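Local atomic coordinates of N-acetyltransferase domain-containing protein (Xanthomonas campestris pv. campestris, PDB entry 2OZH), a protein that probably transfers an acyl group, most likely acetyl, to an acceptor not yet identified, as a putative member of the GNAT acetyltransferase family. Residues D43-F48 and F59-S64. Numbering follows the deposited sequence.
Sequences DHSLCF and FARVIS. With EDO (1,2-ethanediol), chain G.
S45, just before strand 46-48, points its side chain at strand 59-64 and meets R61 in an antiparallel hairpin. R61 sends its chain past C47 and bends at chi3 (66°). R61 NH1 donates to S45 OG at 2.8 Å, with OG in the guanidinium plane. S45 CB fits against the R61 chain, 3.5 Å from R61 CG. Next to it, C47 SG rests 3.9 Å from R61 CG. C47 CB packs against the F59 ring, 3.8 Å from F59 CE1. On the other face L46, F48, A60 and V62 pack together. F48 CG lies anti to its carbonyl carbon (chi1 -64°). The F48 ring crosses V62 at a slant, F48 CE1 3.9 Å from V62 CG2. A60 is small, and A60 CB sits 4.3 Å from F48 CB. Paired backbone bonds join L46 to V62 and F48 to A60. Beyond the L46-V62 end, a water bridges H44 O and S64 N.

The S45 hydroxyl also bonds A41 O of helix 35-43, and R61 forms salt bridges with D74 and with D65 of the second subunit. I42 of helix 35-43 packs on C47 and F59, while helix 86-96 packs on F48 and V62 on the other face. Strand 69-77 flanks 59-64 in the central GNAT sheet.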
loop_
_atom_site.group_PDB
_atom_site.type_symbol
_atom_site.label_atom_id
_atom_site.label_comp_id
_atom_site.label_asym_id
_atom_site.label_seq_id
_atom_site.Cartn_x
_atom_site.Cartn_y
_atom_site.Cartn_z
ATOM N N ASP A 43 -4.482 11.159 7.108
ATOM C CA ASP A 43 -3.969 10.904 8.446
ATOM C C ASP A 43 -3.086 9.658 8.481
ATOM O O ASP A 43 -2.165 9.567 9.302
ATOM C CB ASP A 43 -5.103 10.725 9.429
ATOM C CG ASP A 43 -5.860 12.007 9.741
ATOM O OD1 ASP A 43 -5.406 13.102 9.419
ATOM O OD2 ASP A 43 -6.937 11.867 10.370
ATOM N N HIS A 44 -3.303 8.728 7.563
ATOM C CA HIS A 44 -2.572 7.449 7.558
ATOM C C HIS A 44 -1.656 7.263 6.375
ATOM O O HIS A 44 -1.241 6.147 6.050
ATOM C CB HIS A 44 -3.570 6.294 7.677
ATOM C CG HIS A 44 -4.300 6.310 8.960
ATOM N ND1 HIS A 44 -3.726 5.877 10.132
ATOM C CD2 HIS A 44 -5.538 6.770 9.267
ATOM C CE1 HIS A 44 -4.604 6.045 11.108
ATOM N NE2 HIS A 44 -5.700 6.593 10.618
ATOM N N SER A 45 -1.292 8.363 5.735
ATOM C CA SER A 45 -0.400 8.365 4.603
ATOM C C SER A 45 0.732 9.333 4.795
ATOM O O SER A 45 0.648 10.244 5.625
ATOM C CB SER A 45 -1.159 8.809 3.336
ATOM O OG SER A 45 -2.256 7.947 3.075
ATOM N N LEU A 46 1.773 9.169 3.982
ATOM C CA LEU A 46 2.840 10.138 3.842
ATOM C C LEU A 46 2.488 11.021 2.665
ATOM O O LEU A 46 2.442 10.597 1.517
ATOM C CB LEU A 46 4.189 9.457 3.616
ATOM C CG LEU A 46 5.394 10.379 3.437
ATOM C CD1 LEU A 46 5.622 11.247 4.633
ATOM C CD2 LEU A 46 6.644 9.533 3.186
ATOM N N CYS A 47 2.117 12.257 2.977
ATOM C CA CYS A 47 1.564 13.173 1.999
ATOM C C CYS A 47 2.569 14.254 1.662
ATOM O O CYS A 47 3.304 14.732 2.536
ATOM C CB CYS A 47 0.292 13.836 2.505
ATOM S SG CYS A 47 -1.036 12.682 2.906
ATOM N N PHE A 48 2.589 14.628 0.386
ATOM C CA PHE A 48 3.493 15.662 -0.156
ATOM C C PHE A 48 2.611 16.788 -0.679
ATOM O O PHE A 48 1.856 16.611 -1.635
ATOM C CB PHE A 48 4.353 15.080 -1.290
ATOM C CG PHE A 48 5.284 13.999 -0.812
ATOM C CD1 PHE A 48 4.816 12.733 -0.556
ATOM C CD2 PHE A 48 6.640 14.248 -0.594
ATOM C CE1 PHE A 48 5.668 11.745 -0.085
ATOM C CE2 PHE A 48 7.483 13.277 -0.115
ATOM C CZ PHE A 48 7.000 12.025 0.137
ATOM N N PHE A 59 -0.232 18.097 -5.038
ATOM C CA PHE A 59 -0.341 17.057 -4.029
ATOM C C PHE A 59 0.128 15.732 -4.597
ATOM O O PHE A 59 -0.013 15.470 -5.784
ATOM C CB PHE A 59 -1.830 16.898 -3.671
ATOM C CG PHE A 59 -2.140 15.996 -2.479
ATOM C CD1 PHE A 59 -1.636 16.270 -1.221
ATOM C CD2 PHE A 59 -2.947 14.888 -2.625
ATOM C CE1 PHE A 59 -1.952 15.465 -0.135
ATOM C CE2 PHE A 59 -3.279 14.114 -1.568
ATOM C CZ PHE A 59 -2.819 14.394 -0.316
ATOM N N ALA A 60 0.668 14.906 -3.711
ATOM C CA ALA A 60 0.929 13.494 -3.999
ATOM C C ALA A 60 0.848 12.755 -2.700
ATOM O O ALA A 60 1.167 13.300 -1.653
ATOM C CB ALA A 60 2.335 13.316 -4.621
ATOM N N ARG A 61 0.413 11.506 -2.746
ATOM C CA ARG A 61 0.158 10.751 -1.537
ATOM C C ARG A 61 0.740 9.345 -1.629
ATOM O O ARG A 61 0.564 8.680 -2.643
ATOM C CB ARG A 61 -1.341 10.677 -1.238
ATOM C CG ARG A 61 -1.649 10.059 0.124
ATOM C CD ARG A 61 -3.076 10.322 0.549
ATOM N NE ARG A 61 -4.067 9.675 -0.290
ATOM C CZ ARG A 61 -4.571 8.471 -0.060
ATOM N NH1 ARG A 61 -4.100 7.710 0.915
ATOM N NH2 ARG A 61 -5.567 8.034 -0.793
ATOM N N VAL A 62 1.440 8.943 -0.585
ATOM C CA VAL A 62 2.082 7.640 -0.535
ATOM C C VAL A 62 1.558 6.836 0.658
ATOM O O VAL A 62 1.536 7.323 1.782
ATOM C CB VAL A 62 3.615 7.793 -0.472
ATOM C CG1 VAL A 62 4.302 6.424 -0.336
ATOM C CG2 VAL A 62 4.132 8.531 -1.683
ATOM N N ILE A 63 1.157 5.589 0.423
ATOM C CA ILE A 63 0.788 4.664 1.478
ATOM C C ILE A 63 1.951 3.657 1.544
ATOM O O ILE A 63 2.262 3.023 0.546
ATOM C CB ILE A 63 -0.514 3.944 1.159
ATOM C CG1 ILE A 63 -1.634 4.967 0.942
ATOM C CG2 ILE A 63 -0.876 2.997 2.284
ATOM C CD1 ILE A 63 -2.917 4.349 0.425
ATOM N N SER A 64 2.549 3.492 2.713
ATOM C CA SER A 64 3.757 2.673 2.817
ATOM C C SER A 64 3.958 2.156 4.209
ATOM O O SER A 64 3.480 2.750 5.176
ATOM C CB SER A 64 4.951 3.532 2.431
ATOM O OG SER A 64 6.190 2.811 2.430
HETATM C C1 EDO G . -7.791 3.823 12.910
HETATM O O1 EDO G . -6.366 3.717 12.824
HETATM C C2 EDO G . -8.341 4.087 11.517
HETATM O O2 EDO G . -8.742 5.452 11.405
HETATM O O HOH W 1 1.372 5.203 4.903
#